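PDB 3LO0: inorganic pyrophosphatase from Ehrlichia chaffeensis, which probably hydrolyses inorganic pyrophosphate to two phosphate ions, using magnesium as cofactor, and works as a homohexamer. Local coordinates for residues P90-V95 against D124-A129; V112-M117 against V180-K185. All blocks are in the same frame, centred on the assembly; numbering follows the deposited sequence.

Contact 1: residues P90-V95 against D124-A129; sequences PVDVLV and DVKILA
V93 and I127 face each other where strand 92-95 runs parallel to strand 124-131, their CA atoms 4.5 Å apart. This is the tight part of the contact. I127 N donates to D92 O at 3.0 Å. L94 N makes a nearly straight bond to I127 O (2.7 Å), and A129 N closes the series on L94 O. Beta-branched valine and isoleucine suit extended strands, and V93 uses its CG1, anti to its own N (chi1 -175°), to reach A129 CB on one face. On that side the V91 and I127 branches meet, CG1 to CG1 at 3.5 Å. On the other face L94 lays CD1 over K126 CB and sets CB against L128 CD1, while I156 and F160 of helix 150-162 pack against the leucine.

Toward D92 and D124, both partly exposed, the strands part. Here a water replaces a direct backbone bond, accepting from D92 N and donating to V125 O. The chain of K126 runs beside D92, pointing the same way, and its NZ makes weak salt bridges to both D92 OD2 and D124 OD1, each at 3.4 Å, the two oxygens about a right angle apart around it. A hydrogen bond to Y77 OH holds the same ammonium, and a sulfate ion, probably from the crystallisation liquor, makes a long, weak ion pair with it. Such a cluster of acidic groups, lysine and tyrosine at the edge of a beta barrel is consistent with a pyrophosphatase active site, where D92 and D124 are predicted magnesium ligands and Y77 a predicted substrate contact.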
loop_
_atom_site.group_PDB
_atom_site.type_symbol
_atom_site.label_atom_id
_atom_site.label_comp_id
_atom_site.label_asym_id
_atom_site.label_seq_id
_atom_site.Cartn_x
_atom_site.Cartn_y
_atom_site.Cartn_z
ATOM N N PRO A 90 -14.361 19.309 19.904
ATOM C CA PRO A 90 -13.971 20.175 18.767
ATOM C C PRO A 90 -14.832 19.930 17.550
ATOM O O PRO A 90 -15.428 18.856 17.443
ATOM C CB PRO A 90 -12.522 19.778 18.506
ATOM C CG PRO A 90 -12.025 19.298 19.887
ATOM C CD PRO A 90 -13.211 18.523 20.406
ATOM N N VAL A 91 -14.879 20.913 16.631
ATOM C CA VAL A 91 -15.604 20.772 15.376
ATOM C C VAL A 91 -14.911 19.731 14.476
ATOM O O VAL A 91 -13.706 19.807 14.256
ATOM C CB VAL A 91 -15.663 22.140 14.622
ATOM C CG1 VAL A 91 -16.357 21.997 13.273
ATOM C CG2 VAL A 91 -16.336 23.205 15.482
ATOM N N ASP A 92 -15.668 18.765 13.967
ATOM C CA ASP A 92 -15.101 17.748 13.077
ATOM C C ASP A 92 -15.218 18.185 11.626
ATOM O O ASP A 92 -16.241 18.770 11.193
ATOM C CB ASP A 92 -15.844 16.418 13.235
ATOM C CG ASP A 92 -15.716 15.846 14.630
ATOM O OD1 ASP A 92 -14.609 15.952 15.217
ATOM O OD2 ASP A 92 -16.733 15.300 15.126
ATOM N N VAL A 93 -14.199 17.812 10.866
ATOM C CA VAL A 93 -14.049 18.237 9.506
ATOM C C VAL A 93 -13.631 17.060 8.608
ATOM O O VAL A 93 -12.663 16.335 8.902
ATOM C CB VAL A 93 -12.995 19.362 9.391
ATOM C CG1 VAL A 93 -12.925 19.903 7.956
ATOM C CG2 VAL A 93 -13.273 20.447 10.377
ATOM N N LEU A 94 -14.342 16.925 7.491
ATOM C CA LEU A 94 -13.901 16.119 6.363
ATOM C C LEU A 94 -13.129 16.988 5.390
ATOM O O LEU A 94 -13.662 17.983 4.908
ATOM C CB LEU A 94 -15.104 15.539 5.622
ATOM C CG LEU A 94 -15.943 14.613 6.497
ATOM C CD1 LEU A 94 -17.421 14.742 6.157
ATOM C CD2 LEU A 94 -15.428 13.159 6.337
ATOM N N VAL A 95 -11.901 16.613 5.067
ATOM C CA VAL A 95 -11.139 17.339 4.075
ATOM C C VAL A 95 -10.969 16.469 2.846
ATOM O O VAL A 95 -10.285 15.475 2.894
ATOM C CB VAL A 95 -9.770 17.785 4.577
ATOM C CG1 VAL A 95 -9.092 18.729 3.547
ATOM C CG2 VAL A 95 -9.895 18.482 5.976
ATOM N N ASP A 124 -25.572 16.395 15.147
ATOM C CA ASP A 124 -24.145 16.092 14.931
ATOM C C ASP A 124 -23.756 16.581 13.516
ATOM O O ASP A 124 -24.246 16.034 12.532
ATOM C CB ASP A 124 -23.937 14.568 15.092
ATOM C CG ASP A 124 -22.463 14.103 14.910
ATOM O OD1 ASP A 124 -21.496 14.789 15.311
ATOM O OD2 ASP A 124 -22.296 12.982 14.392
ATOM N N VAL A 125 -22.915 17.608 13.409
ATOM C CA VAL A 125 -22.531 18.161 12.079
ATOM C C VAL A 125 -21.083 17.819 11.713
ATOM O O VAL A 125 -20.238 17.709 12.587
ATOM C CB VAL A 125 -22.656 19.704 12.005
ATOM C CG1 VAL A 125 -24.069 20.175 12.402
ATOM C CG2 VAL A 125 -21.575 20.377 12.867
ATOM N N LYS A 126 -20.817 17.662 10.416
ATOM C CA LYS A 126 -19.477 17.412 9.914
ATOM C C LYS A 126 -19.228 18.448 8.838
ATOM O O LYS A 126 -19.912 18.445 7.822
ATOM C CB LYS A 126 -19.341 16.008 9.304
ATOM C CG LYS A 126 -19.952 14.905 10.162
ATOM C CD LYS A 126 -19.102 14.632 11.383
ATOM C CE LYS A 126 -19.742 13.576 12.227
ATOM N NZ LYS A 126 -18.985 13.400 13.435
ATOM N N ILE A 127 -18.267 19.327 9.072
ATOM C CA ILE A 127 -17.837 20.287 8.058
ATOM C C ILE A 127 -17.214 19.540 6.892
ATOM O O ILE A 127 -16.513 18.551 7.104
ATOM C CB ILE A 127 -16.829 21.282 8.627
ATOM C CG1 ILE A 127 -17.363 21.992 9.875
ATOM C CG2 ILE A 127 -16.492 22.323 7.576
ATOM C CD1 ILE A 127 -18.730 22.670 9.666
ATOM N N LEU A 128 -17.543 19.944 5.661
ATOM C CA LEU A 128 -16.851 19.492 4.454
ATOM C C LEU A 128 -15.980 20.644 3.967
ATOM O O LEU A 128 -16.442 21.761 3.764
ATOM C CB LEU A 128 -17.822 19.070 3.336
ATOM C CG LEU A 128 -17.176 18.597 2.017
ATOM C CD1 LEU A 128 -16.376 17.318 2.259
ATOM C CD2 LEU A 128 -18.234 18.479 0.831
ATOM N N ALA A 129 -14.701 20.370 3.756
ATOM C CA ALA A 129 -13.755 21.404 3.362
ATOM C C ALA A 129 -12.818 20.846 2.313
ATOM O O ALA A 129 -12.739 19.622 2.120
ATOM C CB ALA A 129 -12.956 21.902 4.614
HETATM O O HOH W 1 -18.483 18.757 14.668
#

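Contact 2: residues V112-M117 against V180-K185; sequences VGVLVM and VTVAEK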
loop_
_atom_site.group_PDB
_atom_site.type_symbol
_atom_site.label_atom_id
_atom_site.label_comp_id
_atom_site.label_asym_id
_atom_site.label_seq_id
_atom_site.Cartn_x
_atom_site.Cartn_y
_atom_site.Cartn_z
ATOM N N VAL A 112 -16.597 24.305 2.684
ATOM C CA VAL A 112 -17.504 24.537 1.581
ATOM C C VAL A 112 -18.934 24.125 1.869
ATOM O O VAL A 112 -19.813 24.332 1.028
ATOM C CB VAL A 112 -17.011 23.861 0.309
ATOM C CG1 VAL A 112 -15.638 24.453 -0.066
ATOM C CG2 VAL A 112 -16.933 22.334 0.483
ATOM N N GLY A 113 -19.172 23.572 3.054
ATOM C CA GLY A 113 -20.474 23.045 3.393
ATOM C C GLY A 113 -20.419 22.292 4.691
ATOM O O GLY A 113 -19.345 22.201 5.321
ATOM N N VAL A 114 -21.580 21.773 5.087
ATOM C CA VAL A 114 -21.723 20.994 6.294
ATOM C C VAL A 114 -22.807 19.906 6.121
ATOM O O VAL A 114 -23.879 20.140 5.534
ATOM C CB VAL A 114 -21.975 21.934 7.525
ATOM C CG1 VAL A 114 -23.215 22.804 7.322
ATOM C CG2 VAL A 114 -22.056 21.133 8.812
ATOM N N LEU A 115 -22.488 18.711 6.600
ATOM C CA LEU A 115 -23.400 17.617 6.638
ATOM C C LEU A 115 -24.016 17.618 8.035
ATOM O O LEU A 115 -23.317 17.524 9.033
ATOM C CB LEU A 115 -22.703 16.278 6.378
ATOM C CG LEU A 115 -23.614 15.044 6.507
ATOM C CD1 LEU A 115 -24.770 15.135 5.486
ATOM C CD2 LEU A 115 -22.848 13.755 6.334
ATOM N N VAL A 116 -25.326 17.754 8.070
ATOM C CA VAL A 116 -26.081 17.866 9.333
ATOM C C VAL A 116 -26.849 16.592 9.633
ATOM O O VAL A 116 -27.639 16.136 8.802
ATOM C CB VAL A 116 -27.033 19.067 9.263
ATOM C CG1 VAL A 116 -28.038 19.041 10.443
ATOM C CG2 VAL A 116 -26.224 20.342 9.291
ATOM N N MET A 117 -26.600 16.009 10.811
ATOM C CA MET A 117 -27.232 14.732 11.211
ATOM C C MET A 117 -27.786 14.741 12.652
ATOM O O MET A 117 -27.288 15.456 13.521
ATOM C CB MET A 117 -26.220 13.584 11.167
ATOM C CG MET A 117 -25.643 13.229 9.814
ATOM S SD MET A 117 -24.125 12.302 10.103
ATOM C CE MET A 117 -22.926 13.626 10.024
ATOM N N VAL A 180 -21.914 26.741 2.421
ATOM C CA VAL A 180 -20.677 27.254 2.990
ATOM C C VAL A 180 -20.876 28.291 4.124
ATOM O O VAL A 180 -20.144 28.281 5.115
ATOM C CB VAL A 180 -19.795 27.808 1.864
ATOM C CG1 VAL A 180 -20.611 28.833 0.977
ATOM C CG2 VAL A 180 -18.497 28.426 2.447
ATOM N N THR A 181 -21.888 29.152 4.003
ATOM C CA THR A 181 -22.166 30.203 5.003
ATOM C C THR A 181 -22.584 29.609 6.324
ATOM O O THR A 181 -22.156 30.061 7.401
ATOM C CB THR A 181 -23.306 31.150 4.496
ATOM O OG1 THR A 181 -22.915 31.711 3.245
ATOM C CG2 THR A 181 -23.603 32.266 5.503
ATOM N N VAL A 182 -23.429 28.582 6.251
ATOM C CA VAL A 182 -23.881 27.883 7.469
ATOM C C VAL A 182 -22.663 27.235 8.138
ATOM O O VAL A 182 -22.501 27.301 9.352
ATOM C CB VAL A 182 -24.937 26.784 7.158
ATOM C CG1 VAL A 182 -25.349 26.090 8.443
ATOM C CG2 VAL A 182 -26.200 27.395 6.475
ATOM N N ALA A 183 -21.777 26.659 7.320
ATOM C CA ALA A 183 -20.600 25.973 7.865
ATOM C C ALA A 183 -19.697 26.958 8.598
ATOM O O ALA A 183 -19.188 26.685 9.681
ATOM C CB ALA A 183 -19.845 25.266 6.731
ATOM N N GLU A 184 -19.513 28.113 7.985
ATOM C CA GLU A 184 -18.730 29.208 8.548
ATOM C C GLU A 184 -19.294 29.708 9.871
ATOM O O GLU A 184 -18.548 30.000 10.809
ATOM C CB GLU A 184 -18.636 30.315 7.506
ATOM C CG GLU A 184 -17.684 29.958 6.355
ATOM C CD GLU A 184 -17.626 31.012 5.259
ATOM O OE1 GLU A 184 -16.629 31.008 4.509
ATOM O OE2 GLU A 184 -18.569 31.823 5.123
ATOM N N LYS A 185 -20.623 29.773 9.954
ATOM C CA LYS A 185 -21.324 30.259 11.142
ATOM C C LYS A 185 -21.174 29.238 12.263
ATOM O O LYS A 185 -20.932 29.578 13.442
ATOM C CB LYS A 185 -22.818 30.485 10.808
#
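A183 and V180 rest against V112, G113 and V114 at a classic beta bulge of strand 106-118, where V112 and G113 both face L128 of the neighbouring strand. The helix begins directly after strand 173-179, itself paired antiparallel with strand 106-118, and turns across the latter at 74°, with the segment axes only 5.9 Å apart.

The closeness depends on small groups meeting backbone. A183 directs its methyl at the strand, and CB stops 3.4 Å from G113 O; a residue this short lets the helix sit almost on the peptide. G113 is nearly fully extended, with phi 171°, a conformation that glycine adopts readily because it carries no CB. At the first turn V180 places CB 3.6 Å from V112 O, and its CG2, anti to the backbone N, lies over V112 CA. V112 itself sets CB away from the helix.

Polar contact across the interface is slight. V112 O and V180 N approach to 3.5 Å, but at an angle too poor for a hydrogen bond; that amide is instead bonded to D144 OD1. D179 OD1 accepts from V182 N, so two of the first-turn amides, which have no acceptor one turn back within the helix, are served by aspartates. Further on, the regular bond from E184 N to V180 O takes over.

Apolar side-chain packing centres on V114, which points at the helix while also touching V125 and I127 of strand 124-131. Its CB meets A183 CB at 4.0 Å. Towards the exposed V182 the side chains of V114 and V182 cross at about a right angle: V114 CG1, turned between N and the carbonyl carbon (chi1 58°), touches V182 CG1 at 4.1 Å.

Both contacts are largely buried, with D92 and D124 partly exposed in contact 1 and V182 exposed in contact 2. Contact 1 lies almost at the centre of the chain, the centre of contact 2 about 11 Å from that point, where helix 180-189 backs the sheet. Their strands 106-118 and 124-131 are antiparallel neighbours, tied by probable backbone hydrogen bonds such as V112 N to L128 O (2.8 Å), and M117 CE packs on K126 CG. Contact 1 is strand to strand, with backbone bonds in its buried part and a charged end in the predicted metal site. Contact 2 is helix on strand, lacks salt bridges, and joins apolar groups to backbone away from those carboxylates.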